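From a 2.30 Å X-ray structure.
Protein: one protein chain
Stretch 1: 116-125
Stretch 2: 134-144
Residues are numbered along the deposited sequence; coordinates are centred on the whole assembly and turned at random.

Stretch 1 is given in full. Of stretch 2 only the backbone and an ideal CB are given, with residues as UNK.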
# COMPACT_ATOMS: atom_id res chain seq x y z
N PHE A 116 -20.09 1.19 -17.70
CA PHE A 116 -19.50 0.51 -16.56
C PHE A 116 -20.35 -0.66 -16.13
O PHE A 116 -19.84 -1.76 -16.02
CB PHE A 116 -19.24 1.47 -15.41
CG PHE A 116 -17.98 2.23 -15.57
CD1 PHE A 116 -17.99 3.61 -15.69
CD2 PHE A 116 -16.75 1.55 -15.59
CE1 PHE A 116 -16.79 4.32 -15.83
CE2 PHE A 116 -15.55 2.23 -15.72
CZ PHE A 116 -15.56 3.62 -15.85
N THR A 117 -21.64 -0.43 -15.92
CA THR A 117 -22.57 -1.51 -15.59
C THR A 117 -22.53 -2.68 -16.60
O THR A 117 -22.55 -3.83 -16.19
CB THR A 117 -24.00 -0.97 -15.44
OG1 THR A 117 -23.99 0.08 -14.48
CG2 THR A 117 -24.99 -2.05 -14.99
N GLN A 118 -22.47 -2.37 -17.89
CA GLN A 118 -22.44 -3.42 -18.92
C GLN A 118 -21.10 -4.12 -18.99
O GLN A 118 -21.05 -5.30 -19.27
CB GLN A 118 -22.75 -2.90 -20.33
CG GLN A 118 -24.09 -2.17 -20.53
CD GLN A 118 -24.31 -1.83 -22.02
OE1 GLN A 118 -23.48 -1.19 -22.67
NE2 GLN A 118 -25.44 -2.30 -22.57
N TYR A 119 -20.01 -3.39 -18.77
CA TYR A 119 -18.66 -3.91 -19.06
C TYR A 119 -17.95 -4.62 -17.89
O TYR A 119 -17.12 -5.49 -18.11
CB TYR A 119 -17.76 -2.79 -19.58
CG TYR A 119 -18.11 -2.24 -20.94
CD1 TYR A 119 -17.60 -1.01 -21.37
CD2 TYR A 119 -18.95 -2.95 -21.79
CE1 TYR A 119 -17.91 -0.50 -22.65
CE2 TYR A 119 -19.27 -2.45 -23.05
CZ TYR A 119 -18.75 -1.25 -23.47
OH TYR A 119 -19.06 -0.84 -24.74
N MET A 120 -18.23 -4.22 -16.65
CA MET A 120 -17.54 -4.84 -15.49
C MET A 120 -17.45 -6.38 -15.52
O MET A 120 -16.43 -6.93 -15.09
CB MET A 120 -18.10 -4.36 -14.14
CG MET A 120 -17.83 -2.89 -13.83
SD MET A 120 -16.08 -2.41 -13.90
CE MET A 120 -15.35 -3.47 -12.62
N PRO A 121 -18.52 -7.08 -15.99
CA PRO A 121 -18.44 -8.55 -16.06
C PRO A 121 -17.36 -9.08 -17.00
O PRO A 121 -16.88 -10.19 -16.80
CB PRO A 121 -19.84 -8.99 -16.50
CG PRO A 121 -20.77 -7.86 -16.06
CD PRO A 121 -19.89 -6.61 -16.32
N SER A 122 -16.97 -8.28 -17.99
CA SER A 122 -15.87 -8.62 -18.92
C SER A 122 -14.50 -8.62 -18.26
O SER A 122 -13.58 -9.18 -18.82
CB SER A 122 -15.80 -7.63 -20.09
OG SER A 122 -17.01 -7.62 -20.82
N PHE A 123 -14.37 -7.97 -17.11
CA PHE A 123 -13.12 -7.90 -16.37
C PHE A 123 -13.01 -8.96 -15.24
O PHE A 123 -12.10 -8.94 -14.40
CB PHE A 123 -12.93 -6.47 -15.83
CG PHE A 123 -13.26 -5.39 -16.85
CD1 PHE A 123 -13.87 -4.21 -16.46
CD2 PHE A 123 -12.94 -5.57 -18.23
CE1 PHE A 123 -14.18 -3.21 -17.40
CE2 PHE A 123 -13.25 -4.58 -19.18
CZ PHE A 123 -13.87 -3.40 -18.76
N ARG A 124 -13.95 -9.91 -15.24
CA ARG A 124 -13.91 -11.01 -14.28
C ARG A 124 -14.53 -12.24 -14.91
O ARG A 124 -15.28 -12.99 -14.26
CB ARG A 124 -14.64 -10.65 -12.98
CG ARG A 124 -16.01 -10.07 -13.20
CD ARG A 124 -16.87 -10.21 -11.98
NE ARG A 124 -18.12 -9.44 -12.05
CZ ARG A 124 -19.27 -9.89 -12.55
NH1 ARG A 124 -19.38 -11.12 -13.06
NH2 ARG A 124 -20.32 -9.08 -12.55
N VAL A 125 -14.19 -12.45 -16.19
CA VAL A 125 -14.64 -13.65 -16.92
C VAL A 125 -14.22 -14.89 -16.15
O VAL A 125 -13.06 -14.99 -15.66
CB VAL A 125 -14.10 -13.68 -18.37
CG1 VAL A 125 -14.58 -14.97 -19.13
CG2 VAL A 125 -14.51 -12.43 -19.11
N UNK A 134 -5.90 -6.82 -12.22
CA UNK A 134 -5.43 -5.41 -12.29
C UNK A 134 -6.28 -4.51 -13.24
O UNK A 134 -6.59 -3.38 -12.89
CB UNK A 134 -3.97 -5.39 -12.76
N UNK A 135 -6.74 -5.05 -14.39
CA UNK A 135 -7.76 -4.36 -15.20
C UNK A 135 -9.00 -4.09 -14.33
O UNK A 135 -9.50 -2.95 -14.24
CB UNK A 135 -8.13 -5.19 -16.43
N UNK A 136 -9.52 -5.14 -13.70
CA UNK A 136 -10.72 -5.01 -12.88
C UNK A 136 -10.59 -3.92 -11.81
O UNK A 136 -11.46 -3.07 -11.70
CB UNK A 136 -11.04 -6.35 -12.21
N UNK A 137 -9.50 -3.94 -11.05
CA UNK A 137 -9.22 -2.90 -10.02
C UNK A 137 -9.17 -1.45 -10.55
O UNK A 137 -9.74 -0.52 -9.94
CB UNK A 137 -7.88 -3.21 -9.35
N UNK A 138 -8.52 -1.26 -11.69
CA UNK A 138 -8.45 0.05 -12.28
C UNK A 138 -9.78 0.51 -12.86
O UNK A 138 -10.15 1.70 -12.74
CB UNK A 138 -7.37 0.06 -13.37
N UNK A 139 -10.54 -0.41 -13.47
CA UNK A 139 -11.88 -0.06 -13.98
C UNK A 139 -12.90 0.24 -12.85
O UNK A 139 -13.69 1.21 -12.92
CB UNK A 139 -12.41 -1.20 -14.85
N UNK A 140 -12.87 -0.62 -11.83
CA UNK A 140 -13.70 -0.46 -10.62
C UNK A 140 -13.43 0.92 -10.05
O UNK A 140 -14.38 1.69 -9.80
CB UNK A 140 -13.41 -1.55 -9.58
N UNK A 141 -12.14 1.24 -9.87
CA UNK A 141 -11.71 2.55 -9.35
C UNK A 141 -12.39 3.70 -10.11
O UNK A 141 -13.02 4.58 -9.52
CB UNK A 141 -10.19 2.69 -9.45
N UNK A 142 -12.26 3.70 -11.43
CA UNK A 142 -12.87 4.70 -12.28
C UNK A 142 -14.38 4.84 -12.06
O UNK A 142 -14.90 5.97 -11.97
CB UNK A 142 -12.59 4.36 -13.75
N UNK A 143 -15.06 3.68 -11.97
CA UNK A 143 -16.51 3.63 -11.81
C UNK A 143 -16.97 4.26 -10.50
O UNK A 143 -17.92 5.03 -10.50
CB UNK A 143 -16.99 2.18 -11.88
N UNK A 144 -16.28 3.98 -9.40
CA UNK A 144 -16.59 4.60 -8.12
C UNK A 144 -16.26 6.10 -8.04
O UNK A 144 -16.92 6.85 -7.28
CB UNK A 144 -15.83 3.86 -7.02

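Stretch 2 is helical throughout. Proline, which lacks the N-H for helical hydrogen bonds, and glycine, whose flexibility makes helix costly, are poor guesses at most positions; the face turned to stretch 1 decides the rest. Stretch 1 offers it a largely apolar surface of Phe116, Met120 and Phe123.

Positions 134, 141 and 144 have nothing of stretch 1 within reach of their CB atoms, so this contact sets no preference; they are Ser134, Asn141 and Leu144.

At 135 the CA-to-CB bond points toward stretch 1, and the ideal CB lies 5.0 Å from Phe123 CB. The gap suits a medium aliphatic side chain such as valine, isoleucine or leucine. Val135 fills it: its CG1 comes 3.8 Å from Phe123 CD2 and makes an off-centre CH-pi contact with that ring.

At 136 the bond points sideways, with the ideal CB 3.6 Å from Phe123 O and 5.2 Å from Met120 CE. A long side chain could run past the methionine methyl toward Arg124, so leucine, methionine or an aromatic would serve. Tyr136, with chi1 t, lays its ring face against Met120 CE, a CH-pi contact 4.0 Å from that carbon to the ring centroid. The oxygen of water 1 lies 2.7 Å from Tyr136 OH and 3.2 Å from Arg124 NE, accepting from NE.

Positions 137 and 138 meet nothing of stretch 1, and many residues would do; they are Ala137 and Gln138.

At 139 space is short. The CA-to-CB bond points toward stretch 1 and the ideal CB already lies 3.7 Å from Phe123 CE1 and 4.0 Å from Met120 SD, favouring a small residue. Ala139 packs its methyl against both.

At 140 the bond points away overall, yet the ideal CB is 4.1 Å from Met120 CE. A small residue suffices. Ala140 CB makes this contact, and Met120 CE lies 3.9 Å from Ala140 N.

At 142 the bond is sideways, with the ideal CB 3.7 Å from Phe116 CZ. CB itself makes the contact, so many apolar residues would fit. Leu142 supplies it through CB, 3.8 Å from Phe116 CZ.

At 143 the bond points toward stretch 1, the ideal CB being 3.8 Å from Phe116 CD2. A flat ring could lie alongside the phenylalanine, though an aliphatic chain might also pack there. In His143 the contact is reciprocal: its CB sits over the Phe116 ring, while Phe116 CB lies 3.4 Å from the imidazole centroid. The planes, 15° apart, are slid so that they barely overlap. Both ring nitrogens are hydrogen-bonded elsewhere in the structure.

Stretch 2 (134-144) SVYAQAANLHL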
# COMPACT_ATOMS: atom_id res chain seq x y z
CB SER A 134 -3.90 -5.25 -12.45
OG SER A 134 -3.41 -5.78 -13.66
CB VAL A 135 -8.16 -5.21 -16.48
CG1 VAL A 135 -9.45 -4.69 -17.14
CG2 VAL A 135 -7.02 -5.24 -17.50
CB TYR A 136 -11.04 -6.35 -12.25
CG TYR A 136 -12.28 -6.34 -11.38
CD1 TYR A 136 -13.49 -6.85 -11.86
CD2 TYR A 136 -12.24 -5.81 -10.08
CE1 TYR A 136 -14.62 -6.85 -11.06
CE2 TYR A 136 -13.37 -5.78 -9.27
CZ TYR A 136 -14.55 -6.33 -9.76
OH TYR A 136 -15.68 -6.33 -8.95
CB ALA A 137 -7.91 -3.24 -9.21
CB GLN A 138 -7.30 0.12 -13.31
CG GLN A 138 -5.90 -0.11 -12.71
CD GLN A 138 -5.53 0.88 -11.58
OE1 GLN A 138 -4.92 0.51 -10.57
NE2 GLN A 138 -5.93 2.13 -11.75
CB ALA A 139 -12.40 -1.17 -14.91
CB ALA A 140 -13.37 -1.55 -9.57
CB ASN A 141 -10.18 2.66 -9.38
CG ASN A 141 -9.67 4.03 -8.92
OD1 ASN A 141 -8.98 4.74 -9.67
ND2 ASN A 141 -9.97 4.39 -7.69
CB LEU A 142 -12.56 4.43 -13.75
CG LEU A 142 -11.14 4.74 -14.20
CD1 LEU A 142 -10.96 4.32 -15.68
CD2 LEU A 142 -10.74 6.23 -13.97
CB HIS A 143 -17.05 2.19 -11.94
CG HIS A 143 -18.54 2.13 -12.08
ND1 HIS A 143 -19.28 1.00 -11.77
CD2 HIS A 143 -19.44 3.08 -12.45
CE1 HIS A 143 -20.55 1.26 -11.98
NE2 HIS A 143 -20.68 2.51 -12.39
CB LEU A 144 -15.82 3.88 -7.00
CG LEU A 144 -16.07 2.38 -6.82
CD1 LEU A 144 -15.17 1.80 -5.73
CD2 LEU A 144 -17.56 2.11 -6.52
O HOH W 1 -18.03 -7.41 -9.64
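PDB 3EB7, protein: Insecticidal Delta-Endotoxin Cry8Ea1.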